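Local coordinates for GrgF (Penicillium sp. sh18, PDB 6LZH), which acts as a polyketide transferase of the alpha/beta hydrolase fold in gregatin A biosynthesis, a pathway that joins two polyketide chains through a Claisen-type condensation, at residues A[146-149]-A[150-153]; A[276-279]-A[280-284]; A[285-288]-A[289-293]. All coordinates share one frame; numbering follows the deposited sequence.

Interaction 1: A[146-149]-A[150-153]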
loop_
_atom_site.group_PDB
_atom_site.type_symbol
_atom_site.label_atom_id
_atom_site.label_comp_id
_atom_site.label_asym_id
_atom_site.label_seq_id
_atom_site.Cartn_x
_atom_site.Cartn_y
_atom_site.Cartn_z
ATOM N N ASN A 146 18.237 8.326 0.176
ATOM C CA ASN A 146 18.276 9.611 0.858
ATOM C C ASN A 146 16.928 10.295 0.662
ATOM O O ASN A 146 16.568 10.609 -0.484
ATOM C CB ASN A 146 19.410 10.479 0.323
ATOM C CG ASN A 146 19.553 11.806 1.071
ATOM O OD1 ASN A 146 18.838 12.083 2.038
ATOM N ND2 ASN A 146 20.499 12.628 0.623
ATOM N N PRO A 147 16.151 10.532 1.723
ATOM C CA PRO A 147 14.809 11.114 1.542
ATOM C C PRO A 147 14.822 12.535 1.010
ATOM O O PRO A 147 13.752 13.045 0.654
ATOM C CB PRO A 147 14.198 11.060 2.953
ATOM C CG PRO A 147 15.065 10.115 3.728
ATOM C CD PRO A 147 16.440 10.250 3.138
ATOM N N GLU A 148 15.983 13.184 0.941
ATOM C CA GLU A 148 16.094 14.513 0.355
ATOM C C GLU A 148 16.452 14.478 -1.126
ATOM O O GLU A 148 16.673 15.541 -1.722
ATOM C CB GLU A 148 17.121 15.343 1.131
ATOM C CG GLU A 148 16.676 15.701 2.549
ATOM C CD GLU A 148 15.228 16.177 2.622
ATOM O OE1 GLU A 148 14.990 17.397 2.460
ATOM O OE2 GLU A 148 14.328 15.338 2.855
ATOM N N ARG A 149 16.532 13.289 -1.730
ATOM C CA ARG A 149 16.436 13.144 -3.179
ATOM C C ARG A 149 15.168 12.391 -3.573
ATOM O O ARG A 149 15.075 11.862 -4.685
ATOM C CB ARG A 149 17.676 12.453 -3.751
ATOM C CG ARG A 149 18.625 13.399 -4.508
ATOM C CD ARG A 149 18.234 13.580 -5.983
ATOM N NE ARG A 149 18.519 12.411 -6.821
ATOM C CZ ARG A 149 17.587 11.689 -7.447
ATOM N NH1 ARG A 149 17.931 10.646 -8.190
ATOM N NH2 ARG A 149 16.302 12.002 -7.317
ATOM N N ARG A 150 14.189 12.328 -2.667
ATOM C CA ARG A 150 12.888 11.771 -3.014
ATOM C C ARG A 150 12.123 12.685 -3.962
ATOM O O ARG A 150 11.286 12.210 -4.736
ATOM C CB ARG A 150 12.062 11.538 -1.747
ATOM C CG ARG A 150 11.232 12.756 -1.365
ATOM C CD ARG A 150 10.394 12.578 -0.104
ATOM N NE ARG A 150 9.828 13.869 0.281
ATOM C CZ ARG A 150 10.468 14.780 1.012
ATOM N NH1 ARG A 150 9.876 15.933 1.289
ATOM N NH2 ARG A 150 11.693 14.539 1.478
ATOM N N GLN A 151 12.383 13.992 -3.905
ATOM C CA GLN A 151 11.548 14.956 -4.617
ATOM C C GLN A 151 11.593 14.771 -6.125
ATOM O O GLN A 151 10.518 14.736 -6.751
ATOM C CB GLN A 151 11.954 16.379 -4.222
ATOM C CG GLN A 151 11.915 16.637 -2.723
ATOM C CD GLN A 151 13.278 16.472 -2.059
ATOM O OE1 GLN A 151 13.869 15.386 -2.081
ATOM N NE2 GLN A 151 13.784 17.554 -1.471
ATOM N N PRO A 152 12.760 14.651 -6.771
ATOM C CA PRO A 152 12.745 14.460 -8.227
ATOM C C PRO A 152 11.982 13.221 -8.654
ATOM O O PRO A 152 11.207 13.293 -9.609
ATOM C CB PRO A 152 14.238 14.368 -8.586
ATOM C CG PRO A 152 14.933 15.064 -7.476
ATOM C CD PRO A 152 14.141 14.717 -6.258
ATOM N N ILE A 153 12.157 12.085 -7.971
ATOM C CA ILE A 153 11.494 10.881 -8.460
ATOM C C ILE A 153 9.987 10.973 -8.243
ATOM O O ILE A 153 9.206 10.494 -9.071
ATOM C CB ILE A 153 12.100 9.624 -7.814
ATOM C CG1 ILE A 153 13.592 9.540 -8.126
ATOM C CG2 ILE A 153 11.440 8.362 -8.366
ATOM C CD1 ILE A 153 14.284 8.385 -7.441
#
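The backbone NH of Arg150 points back to the carbonyl oxygen of Pro147, a weak bond of 3.4 Å from N to O across the turn that leads into helix 150-165. Just before it the chain is folded by an Asx turn, in which Asn146 OD1 accepts from Glu148 N, and by a bond from Arg149 N to Asn146 O. The side chain of Arg150 returns to the same carbonyl: with CG set between the backbone N and the carbonyl carbon (chi1 89°) and the chain extended as far as NE, NH2 reaches Pro147 O at 2.7 Å, from above the carbonyl plane. The same NH2 forms a salt bridge with Glu148 OE2 at 3.1 Å, though its hydrogen bond is weak, the oxygen lying at the guanidinium edge. One nitrogen thus ties both a backbone and a side-chain oxygen of the turn. Arg149, bent at chi2 and chi3, crosses Pro152 at about a right angle, with NH2 3.4 Å from Pro152 CG and near Ile153 CG1. Arg150 and Ile153 pack on Tyr212 of helix 209-216, while Tyr226 of the second subunit packs on Pro147, so the entry to helix 150-165 touches both helix 209-216 and the other subunit.

Interaction 2: A[276-279]-A[280-284]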
loop_
_atom_site.group_PDB
_atom_site.type_symbol
_atom_site.label_atom_id
_atom_site.label_comp_id
_atom_site.label_asym_id
_atom_site.label_seq_id
_atom_site.Cartn_x
_atom_site.Cartn_y
_atom_site.Cartn_z
ATOM N N ASP A 276 29.542 -22.348 2.088
ATOM C CA ASP A 276 29.026 -23.669 2.462
ATOM C C ASP A 276 27.496 -23.650 2.370
ATOM O O ASP A 276 26.767 -23.607 3.364
ATOM C CB ASP A 276 29.522 -24.037 3.856
ATOM C CG ASP A 276 29.186 -25.462 4.247
ATOM O OD1 ASP A 276 28.500 -26.164 3.475
ATOM O OD2 ASP A 276 29.584 -25.874 5.356
ATOM N N VAL A 277 27.009 -23.681 1.128
ATOM C CA VAL A 277 25.572 -23.546 0.926
ATOM C C VAL A 277 24.838 -24.782 1.439
ATOM O O VAL A 277 23.689 -24.688 1.884
ATOM C CB VAL A 277 25.266 -23.255 -0.556
ATOM C CG1 VAL A 277 23.774 -23.336 -0.813
ATOM C CG2 VAL A 277 25.782 -21.843 -0.944
ATOM N N GLU A 278 25.480 -25.953 1.402
ATOM C CA GLU A 278 24.866 -27.146 1.983
ATOM C C GLU A 278 24.525 -26.915 3.450
ATOM O O GLU A 278 23.439 -27.273 3.923
ATOM C CB GLU A 278 25.809 -28.354 1.837
ATOM C CG GLU A 278 25.322 -29.614 2.544
ATOM C CD GLU A 278 24.264 -30.363 1.734
ATOM O OE1 GLU A 278 24.110 -30.071 0.529
ATOM O OE2 GLU A 278 23.604 -31.261 2.295
ATOM N N SER A 279 25.450 -26.315 4.194
ATOM C CA SER A 279 25.182 -26.079 5.602
ATOM C C SER A 279 24.152 -24.974 5.798
ATOM O O SER A 279 23.339 -25.049 6.733
ATOM C CB SER A 279 26.490 -25.759 6.327
ATOM O OG SER A 279 26.220 -25.338 7.645
ATOM N N ILE A 280 24.153 -23.968 4.915
ATOM C CA ILE A 280 23.141 -22.913 4.970
ATOM C C ILE A 280 21.751 -23.516 4.799
ATOM O O ILE A 280 20.821 -23.230 5.569
ATOM C CB ILE A 280 23.428 -21.845 3.891
ATOM C CG1 ILE A 280 24.774 -21.150 4.159
ATOM C CG2 ILE A 280 22.273 -20.846 3.798
ATOM C CD1 ILE A 280 25.180 -20.114 3.060
ATOM N N LEU A 281 21.594 -24.383 3.794
ATOM C CA LEU A 281 20.271 -24.937 3.513
ATOM C C LEU A 281 19.870 -26.005 4.538
ATOM O O LEU A 281 18.678 -26.140 4.847
ATOM C CB LEU A 281 20.239 -25.479 2.079
ATOM C CG LEU A 281 20.423 -24.418 0.979
ATOM C CD1 LEU A 281 20.331 -25.038 -0.409
ATOM C CD2 LEU A 281 19.394 -23.293 1.117
ATOM N N ASN A 282 20.832 -26.777 5.063
ATOM C CA ASN A 282 20.505 -27.742 6.120
ATOM C C ASN A 282 19.924 -27.047 7.339
ATOM O O ASN A 282 18.999 -27.566 7.982
ATOM C CB ASN A 282 21.738 -28.532 6.527
ATOM C CG ASN A 282 21.903 -29.772 5.702
ATOM O OD1 ASN A 282 20.910 -30.382 5.310
ATOM N ND2 ASN A 282 23.149 -30.146 5.408
ATOM N N ARG A 283 20.467 -25.877 7.671
ATOM C CA ARG A 283 19.953 -25.087 8.790
ATOM C C ARG A 283 18.505 -24.672 8.545
ATOM O O ARG A 283 17.645 -24.834 9.421
ATOM C CB ARG A 283 20.860 -23.875 9.006
ATOM C CG ARG A 283 20.299 -22.785 9.931
ATOM C CD ARG A 283 20.221 -23.240 11.399
ATOM N NE ARG A 283 19.803 -22.133 12.252
ATOM C CZ ARG A 283 20.625 -21.168 12.648
ATOM N NH1 ARG A 283 21.897 -21.199 12.284
ATOM N NH2 ARG A 283 20.174 -20.176 13.410
ATOM N N GLN A 284 18.211 -24.162 7.341
ATOM C CA GLN A 284 16.849 -23.769 6.990
ATOM C C GLN A 284 15.928 -24.978 6.929
ATOM O O GLN A 284 14.771 -24.905 7.342
ATOM C CB GLN A 284 16.838 -23.037 5.645
ATOM C CG GLN A 284 17.521 -21.672 5.701
ATOM C CD GLN A 284 17.758 -21.069 4.326
ATOM O OE1 GLN A 284 16.970 -21.266 3.406
ATOM N NE2 GLN A 284 18.862 -20.331 4.182
#
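Ile280 and Val277 meet in the first turn of helix 277-292, the last helix of this alpha/beta hydrolase fold, just behind an N-cap formed by Asp276. Ile280 lays its CG1 branch back along the start of the helix: CG1 stands anti to its own carbonyl carbon (chi1 -63°), which brings it to 3.3 Å from Asp276 O, with both CG1 and CD1 lying beside Val277 CA. The two side chains themselves are only loosely apposed, Val277 CG2 lying 4.4 Å from Ile280 CD1. The other methyl of Val277 has the closer neighbour one turn on, CG1 resting 3.9 Å from Leu281 CD1, with the two side chains side by side and pointing the same way. Leu281 in turn packs on Ile52 and Trp55 of helix 49-58, so Leu281 carries the apolar contact from this pair to helix 49-58.

Ser279 contributes mainly through its backbone and CB. Its NH is taken by Asp276 OD1 at 3.1 Å, met from above the carboxylate plane, and this is the capping bond; its carbonyl accepts from Arg283 N. The regular bond from Ile280 N to Asp276 O starts the helical series beside the cap, so the aspartate serves the helix start with both its side chain and its carbonyl.

On the polar flank Glu278 is held chiefly by Trp55, whose NE1 bonds to OE1. Its second oxygen turns to the next turn of the helix, where the carboxylate and the Asn282 amide stand nearly perpendicular, their planes 80° apart. The link between them is weak: Asn282 ND2 lies 3.3 Å from Glu278 OE2, with an N-H...O angle of 132°.

Interaction 3: A[285-288]-A[289-293]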
loop_
_atom_site.group_PDB
_atom_site.type_symbol
_atom_site.label_atom_id
_atom_site.label_comp_id
_atom_site.label_asym_id
_atom_site.label_seq_id
_atom_site.Cartn_x
_atom_site.Cartn_y
_atom_site.Cartn_z
ATOM N N LEU A 285 16.427 -26.094 6.403
ATOM C CA LEU A 285 15.653 -27.328 6.408
ATOM C C LEU A 285 15.325 -27.773 7.835
ATOM O O LEU A 285 14.206 -28.223 8.116
ATOM C CB LEU A 285 16.435 -28.408 5.658
ATOM C CG LEU A 285 15.812 -29.798 5.732
ATOM C CD1 LEU A 285 14.566 -29.807 4.866
ATOM C CD2 LEU A 285 16.831 -30.836 5.262
ATOM N N ASP A 286 16.283 -27.645 8.752
ATOM C CA ASP A 286 16.028 -28.010 10.144
ATOM C C ASP A 286 14.964 -27.104 10.762
ATOM O O ASP A 286 14.075 -27.572 11.484
ATOM C CB ASP A 286 17.332 -27.932 10.948
ATOM C CG ASP A 286 17.197 -28.547 12.325
ATOM O OD1 ASP A 286 17.063 -29.783 12.398
ATOM O OD2 ASP A 286 17.190 -27.797 13.335
ATOM N N PHE A 287 15.044 -25.801 10.480
ATOM C CA PHE A 287 14.002 -24.869 10.904
ATOM C C PHE A 287 12.633 -25.323 10.415
ATOM O O PHE A 287 11.679 -25.403 11.190
ATOM C CB PHE A 287 14.330 -23.472 10.381
ATOM C CG PHE A 287 13.217 -22.480 10.549
ATOM C CD1 PHE A 287 13.002 -21.856 11.765
ATOM C CD2 PHE A 287 12.385 -22.159 9.484
ATOM C CE1 PHE A 287 11.968 -20.920 11.919
ATOM C CE2 PHE A 287 11.346 -21.218 9.641
ATOM C CZ PHE A 287 11.142 -20.617 10.843
ATOM N N LEU A 288 12.526 -25.628 9.121
ATOM C CA LEU A 288 11.259 -26.092 8.563
ATOM C C LEU A 288 10.807 -27.407 9.192
ATOM O O LEU A 288 9.610 -27.594 9.448
ATOM C CB LEU A 288 11.379 -26.235 7.046
ATOM C CG LEU A 288 11.603 -24.925 6.244
ATOM C CD1 LEU A 288 11.783 -25.191 4.753
ATOM C CD2 LEU A 288 10.474 -23.901 6.452
ATOM N N LYS A 289 11.739 -28.344 9.414
ATOM C CA LYS A 289 11.360 -29.636 9.993
ATOM C C LYS A 289 10.834 -29.461 11.408
ATOM O O LYS A 289 9.824 -30.067 11.782
ATOM C CB LYS A 289 12.553 -30.603 9.983
ATOM C CG LYS A 289 12.878 -31.171 8.616
ATOM C CD LYS A 289 14.119 -32.073 8.651
ATOM C CE LYS A 289 13.760 -33.477 8.180
ATOM N NZ LYS A 289 14.941 -34.316 7.808
ATOM N N ARG A 290 11.495 -28.613 12.200
ATOM C CA ARG A 290 11.078 -28.409 13.581
ATOM C C ARG A 290 9.706 -27.739 13.672
ATOM O O ARG A 290 8.885 -28.121 14.509
ATOM C CB ARG A 290 12.141 -27.585 14.324
ATOM C CG ARG A 290 13.454 -28.332 14.541
ATOM C CD ARG A 290 14.404 -27.550 15.455
ATOM N NE ARG A 290 15.144 -26.518 14.727
ATOM C CZ ARG A 290 14.834 -25.223 14.734
ATOM N NH1 ARG A 290 13.805 -24.768 15.442
ATOM N NH2 ARG A 290 15.571 -24.371 14.048
ATOM N N HIS A 291 9.424 -26.763 12.807
ATOM C CA HIS A 291 8.204 -25.973 12.964
ATOM C C HIS A 291 7.019 -26.501 12.160
ATOM O O HIS A 291 5.868 -26.280 12.555
ATOM C CB HIS A 291 8.473 -24.514 12.581
ATOM C CG HIS A 291 9.264 -23.771 13.612
ATOM N ND1 HIS A 291 8.717 -23.357 14.810
ATOM C CD2 HIS A 291 10.561 -23.380 13.632
ATOM C CE1 HIS A 291 9.647 -22.748 15.527
ATOM N NE2 HIS A 291 10.777 -22.752 14.837
ATOM N N MET A 292 7.257 -27.148 11.024
ATOM C CA MET A 292 6.179 -27.763 10.251
ATOM C C MET A 292 6.037 -29.259 10.522
ATOM O O MET A 292 5.142 -29.894 9.953
ATOM C CB MET A 292 6.400 -27.525 8.753
ATOM C CG MET A 292 6.565 -26.052 8.375
ATOM S SD MET A 292 6.100 -25.645 6.657
ATOM C CE MET A 292 7.313 -26.614 5.737
ATOM N N ALA A 293 6.912 -29.830 11.361
ATOM C CA ALA A 293 6.849 -31.216 11.828
ATOM C C ALA A 293 6.888 -32.235 10.695
ATOM O O ALA A 293 5.845 -32.761 10.293
ATOM C CB ALA A 293 5.595 -31.435 12.683
HETATM O O HOH W 1 18.171 -25.217 13.319
#
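Side chains one turn apart pair along the closing turns of helix 277-292, the C-terminal helix that packs against the central sheet of the alpha/beta hydrolase fold. Leu288 and Met292 occupy the inner side, with Leu288 CD2 4.2 Å from Met292 CE, and both rest on Ala110 and Ala133 of neighbouring strands. The outer side carries an i to i+4 salt bridge. Arg290 bends at chi3 (-82°), which swings NE to 2.8 Å from Asp286 OD2 in a nearly straight bond. The oxygen lies in the guanidinium plane, whereas the nitrogen stands above the carboxylate plane. A water closes a second path by donating to Asp286 OD2 and accepting from Arg290 NH2, while Phe287 CA lies over one guanidinium face. Arg290 NH2 also has a salt bridge to Glu260, whose other carboxylate oxygen bonds to His291 NE2, so the carboxylate of Glu260 engages both Arg290 and His291. Between the two sides, the rings of Phe287 and His291 meet obliquely, their planes 53° apart and centroids separated by 4.8 Å. The closest approach of the rings is Phe287 CE1 to His291 CD2, at 3.3 Å.

Overall arrangement
Interactions 2 and 3 adjoin on helix 277-292, their centres about 13 Å apart, whereas interaction 1 lies on the opposite side of the chain's centre, some 39 and 43 Å from them between centres. Interaction 2 is a surface contact at the helix start, combining an N-cap with apolar packing, and linked to helix 49-58. Interaction 3 is more buried: its apolar side faces strands of the central sheet, and its charges gather on the outer side. Interaction 1, partly buried, also begins a helix, yet there an arginine grips the preceding turn, and it alone of the three touches the second subunit.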